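Local coordinates for endolysin (Clostridium phage phiCD27, PDB 3QAY), which probably cleaves the bond between N-acetylmuramic acid and L-alanine in the cell wall of Clostridium difficile, as a zinc-dependent amidase, at residues I144-C149 against K168-G173. Residues are numbered along the deposited sequence; the frame is centred on the assembly and turned at random.
Sequences IESFFC and KLIVEG
Ile144, on strand 140-148, and Ile170, on helix 152-175, reach for one another and meet tip to tip through methyl groups. CD1 of Ile144 lies 3.8 Å from CG2 of Ile170, and the same methyl comes within 4.1 Å of Ile170 CD1, so it touches both branches of the helix residue. In Ile170 the CG1 arm stands anti to the carbonyl carbon (chi1 -68°) and runs on extended to CD1, while CG2 takes the position beside that carbon; this fork presents two methyls to the strand. The beta branching of Ile144 is at home in a strand, whereas Ile170 suits the helix face because its long, branched side chain can offer two methyls to the sheet across a gap that leaves the nearest CA atoms, those of Ser146 and Ile170, 8.9 Å apart. Leu38 of helix 27-44 packs on Ile170 and Ile82 of strand 80-87 on Ile144, continuing the hydrophobic layer.

This is helix-on-sheet packing in the alpha/beta fold of the amidase: strand 140-148 lies inside the mixed sheet, between 80-87 and 96-100, and the chain returns as helix 152-175 to lie against one face. The side chain of Ile144 is about 10 Å from the zinc ion, which is held by His10, Glu27 and His85; Ile144 and Ser146 form backbone hydrogen bonds with His85, linking this strand directly to that ligand's strand.

The one polar side-chain atom near the helix residue, OG of Ser146, merely borders on a methyl: it makes a loose van der Waals approach to CD1 of Ile170 at 4.2 Å, without a hydrogen bond, and the small serine side chain probably leaves room for the isoleucine arm.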
ATOM      1  N   ILE A 144       0.714  -1.004  -3.576  1.00  8.06           N
ATOM      2  CA  ILE A 144      -0.136  -2.164  -3.331  1.00  8.29           C
ATOM      3  C   ILE A 144      -1.608  -1.761  -3.301  1.00  8.49           C
ATOM      4  O   ILE A 144      -2.021  -0.894  -2.511  1.00  7.70           O
ATOM      5  CB  ILE A 144       0.231  -2.893  -2.019  1.00  8.39           C
ATOM      6  CG1 ILE A 144       1.724  -3.225  -1.987  1.00  7.84           C
ATOM      7  CG2 ILE A 144      -0.592  -4.177  -1.883  1.00  9.03           C
ATOM      8  CD1 ILE A 144       2.189  -3.857  -0.678  1.00  7.26           C
ATOM      9  N   GLU A 145      -2.382  -2.380  -4.196  1.00  8.74           N
ATOM     10  CA  GLU A 145      -3.832  -2.298  -4.175  1.00  9.34           C
ATOM     11  C   GLU A 145      -4.327  -3.626  -3.593  1.00  9.16           C
ATOM     12  O   GLU A 145      -4.571  -4.585  -4.333  1.00  8.89           O
ATOM     13  CB  GLU A 145      -4.371  -2.085  -5.596  1.00 10.22           C
ATOM     14  CG  GLU A 145      -3.812  -0.836  -6.294  1.00 12.19           C
ATOM     15  CD  GLU A 145      -4.805   0.315  -6.386  1.00 15.48           C
ATOM     16  OE1 GLU A 145      -5.998   0.121  -6.084  1.00 17.66           O
ATOM     17  OE2 GLU A 145      -4.388   1.419  -6.787  1.00 18.52           O
ATOM     18  N   SER A 146      -4.465  -3.665  -2.268  1.00  8.88           N
ATOM     19  CA  SER A 146      -4.675  -4.922  -1.522  1.00  9.31           C
ATOM     20  C   SER A 146      -5.951  -5.664  -1.899  1.00  9.72           C
ATOM     21  O   SER A 146      -5.944  -6.894  -2.028  1.00 10.40           O
ATOM     22  CB  SER A 146      -4.686  -4.652  -0.011  1.00  9.13           C
ATOM     23  OG  SER A 146      -3.407  -4.265   0.461  1.00  9.10           O
ATOM     24  N   PHE A 147      -7.041  -4.915  -2.031  1.00  9.39           N
ATOM     25  CA  PHE A 147      -8.346  -5.441  -2.435  1.00  9.96           C
ATOM     26  C   PHE A 147      -9.257  -4.264  -2.805  1.00 10.06           C
ATOM     27  O   PHE A 147      -8.847  -3.109  -2.664  1.00  9.64           O
ATOM     28  CB  PHE A 147      -8.978  -6.292  -1.322  1.00 10.27           C
ATOM     29  CG  PHE A 147      -9.187  -5.555  -0.021  1.00  9.61           C
ATOM     30  CD1 PHE A 147     -10.340  -4.806   0.197  1.00 10.39           C
ATOM     31  CD2 PHE A 147      -8.234  -5.614   0.986  1.00  8.89           C
ATOM     32  CE1 PHE A 147     -10.528  -4.121   1.390  1.00  9.63           C
ATOM     33  CE2 PHE A 147      -8.417  -4.938   2.180  1.00  8.35           C
ATOM     34  CZ  PHE A 147      -9.561  -4.191   2.382  1.00  8.93           C
ATOM     35  N   PHE A 148     -10.471  -4.552  -3.278  1.00 10.54           N
ATOM     36  CA  PHE A 148     -11.407  -3.497  -3.693  1.00 11.03           C
ATOM     37  C   PHE A 148     -12.242  -2.977  -2.523  1.00 11.27           C
ATOM     38  O   PHE A 148     -12.938  -3.736  -1.851  1.00 11.77           O
ATOM     39  CB  PHE A 148     -12.315  -3.981  -4.830  1.00 11.85           C
ATOM     40  CG  PHE A 148     -11.658  -3.951  -6.187  1.00 12.08           C
ATOM     41  CD1 PHE A 148     -12.102  -3.083  -7.177  1.00 12.21           C
ATOM     42  CD2 PHE A 148     -10.576  -4.775  -6.464  1.00 12.33           C
ATOM     43  CE1 PHE A 148     -11.494  -3.053  -8.429  1.00 12.37           C
ATOM     44  CE2 PHE A 148      -9.954  -4.744  -7.713  1.00 12.13           C
ATOM     45  CZ  PHE A 148     -10.417  -3.883  -8.696  1.00 12.25           C
ATOM     46  N   CYS A 149     -12.179  -1.674  -2.284  1.00 11.43           N
ATOM     47  CA  CYS A 149     -12.940  -1.065  -1.193  1.00 11.77           C
ATOM     48  C   CYS A 149     -14.441  -0.956  -1.501  1.00 12.35           C
ATOM     49  O   CYS A 149     -15.227  -0.612  -0.616  1.00 13.13           O
ATOM     50  CB  CYS A 149     -12.373   0.311  -0.852  1.00 11.43           C
ATOM     51  SG  CYS A 149     -12.835   1.592  -2.024  1.00 12.98           S
ATOM     52  N   LYS A 168       0.734  -9.995   7.101  1.00 10.46           N
ATOM     53  CA  LYS A 168       1.586 -11.180   7.015  1.00 11.27           C
ATOM     54  C   LYS A 168       1.816 -11.601   5.566  1.00 10.88           C
ATOM     55  O   LYS A 168       2.929 -11.980   5.204  1.00 10.41           O
ATOM     56  CB  LYS A 168       0.993 -12.337   7.821  1.00 12.02           C
ATOM     57  CG  LYS A 168       1.897 -13.569   7.938  1.00 14.22           C
ATOM     58  CD  LYS A 168       1.264 -14.643   8.839  1.00 16.91           C
ATOM     59  CE  LYS A 168       2.137 -15.908   8.926  1.00 19.44           C
ATOM     60  NZ  LYS A 168       1.316 -17.163   8.977  1.00 21.18           N
ATOM     61  N   LEU A 169       0.773 -11.521   4.740  1.00 10.63           N
ATOM     62  CA  LEU A 169       0.878 -11.927   3.331  1.00 10.55           C
ATOM     63  C   LEU A 169       1.791 -10.980   2.549  1.00  9.99           C
ATOM     64  O   LEU A 169       2.619 -11.420   1.746  1.00  9.79           O
ATOM     65  CB  LEU A 169      -0.507 -12.001   2.679  1.00 10.54           C
ATOM     66  CG  LEU A 169      -1.417 -13.144   3.151  1.00 11.33           C
ATOM     67  CD1 LEU A 169      -2.798 -13.052   2.495  1.00 11.54           C
ATOM     68  CD2 LEU A 169      -0.774 -14.492   2.854  1.00 11.83           C
ATOM     69  N   ILE A 170       1.654  -9.687   2.812  1.00  9.41           N
ATOM     70  CA  ILE A 170       2.496  -8.676   2.180  1.00  8.98           C
ATOM     71  C   ILE A 170       3.948  -8.830   2.602  1.00  9.18           C
ATOM     72  O   ILE A 170       4.847  -8.749   1.773  1.00  9.14           O
ATOM     73  CB  ILE A 170       2.049  -7.252   2.548  1.00  8.48           C
ATOM     74  CG1 ILE A 170       0.679  -6.944   1.932  1.00  8.15           C
ATOM     75  CG2 ILE A 170       3.101  -6.239   2.092  1.00  8.64           C
ATOM     76  CD1 ILE A 170       0.084  -5.603   2.341  1.00  6.72           C
ATOM     77  N   VAL A 171       4.170  -9.042   3.895  1.00  9.71           N
ATOM     78  CA  VAL A 171       5.521  -9.187   4.431  1.00 10.23           C
ATOM     79  C   VAL A 171       6.194 -10.467   3.912  1.00 10.86           C
ATOM     80  O   VAL A 171       7.351 -10.437   3.480  1.00 11.19           O
ATOM     81  CB  VAL A 171       5.512  -9.168   5.971  1.00 10.69           C
ATOM     82  CG1 VAL A 171       6.912  -9.435   6.527  1.00 10.92           C
ATOM     83  CG2 VAL A 171       4.979  -7.832   6.474  1.00 10.51           C
ATOM     84  N   GLU A 172       5.472 -11.583   3.937  1.00 11.21           N
ATOM     85  CA  GLU A 172       5.997 -12.836   3.381  1.00 12.07           C
ATOM     86  C   GLU A 172       6.419 -12.653   1.926  1.00 12.13           C
ATOM     87  O   GLU A 172       7.477 -13.142   1.510  1.00 12.51           O
ATOM     88  CB  GLU A 172       4.977 -13.969   3.498  1.00 12.57           C
ATOM     89  CG  GLU A 172       4.825 -14.510   4.909  1.00 14.17           C
ATOM     90  CD  GLU A 172       3.971 -15.767   4.982  1.00 15.89           C
ATOM     91  OE1 GLU A 172       3.176 -16.025   4.050  1.00 17.72           O
ATOM     92  OE2 GLU A 172       4.096 -16.496   5.984  1.00 15.69           O
ATOM     93  N   GLY A 173       5.590 -11.941   1.164  1.00 11.91           N
ATOM     94  CA  GLY A 173       5.874 -11.632  -0.230  1.00 12.05           C
ATOM     95  C   GLY A 173       7.122 -10.792  -0.408  1.00 12.26           C
ATOM     96  O   GLY A 173       8.011 -11.156  -1.165  1.00 12.77           O
TER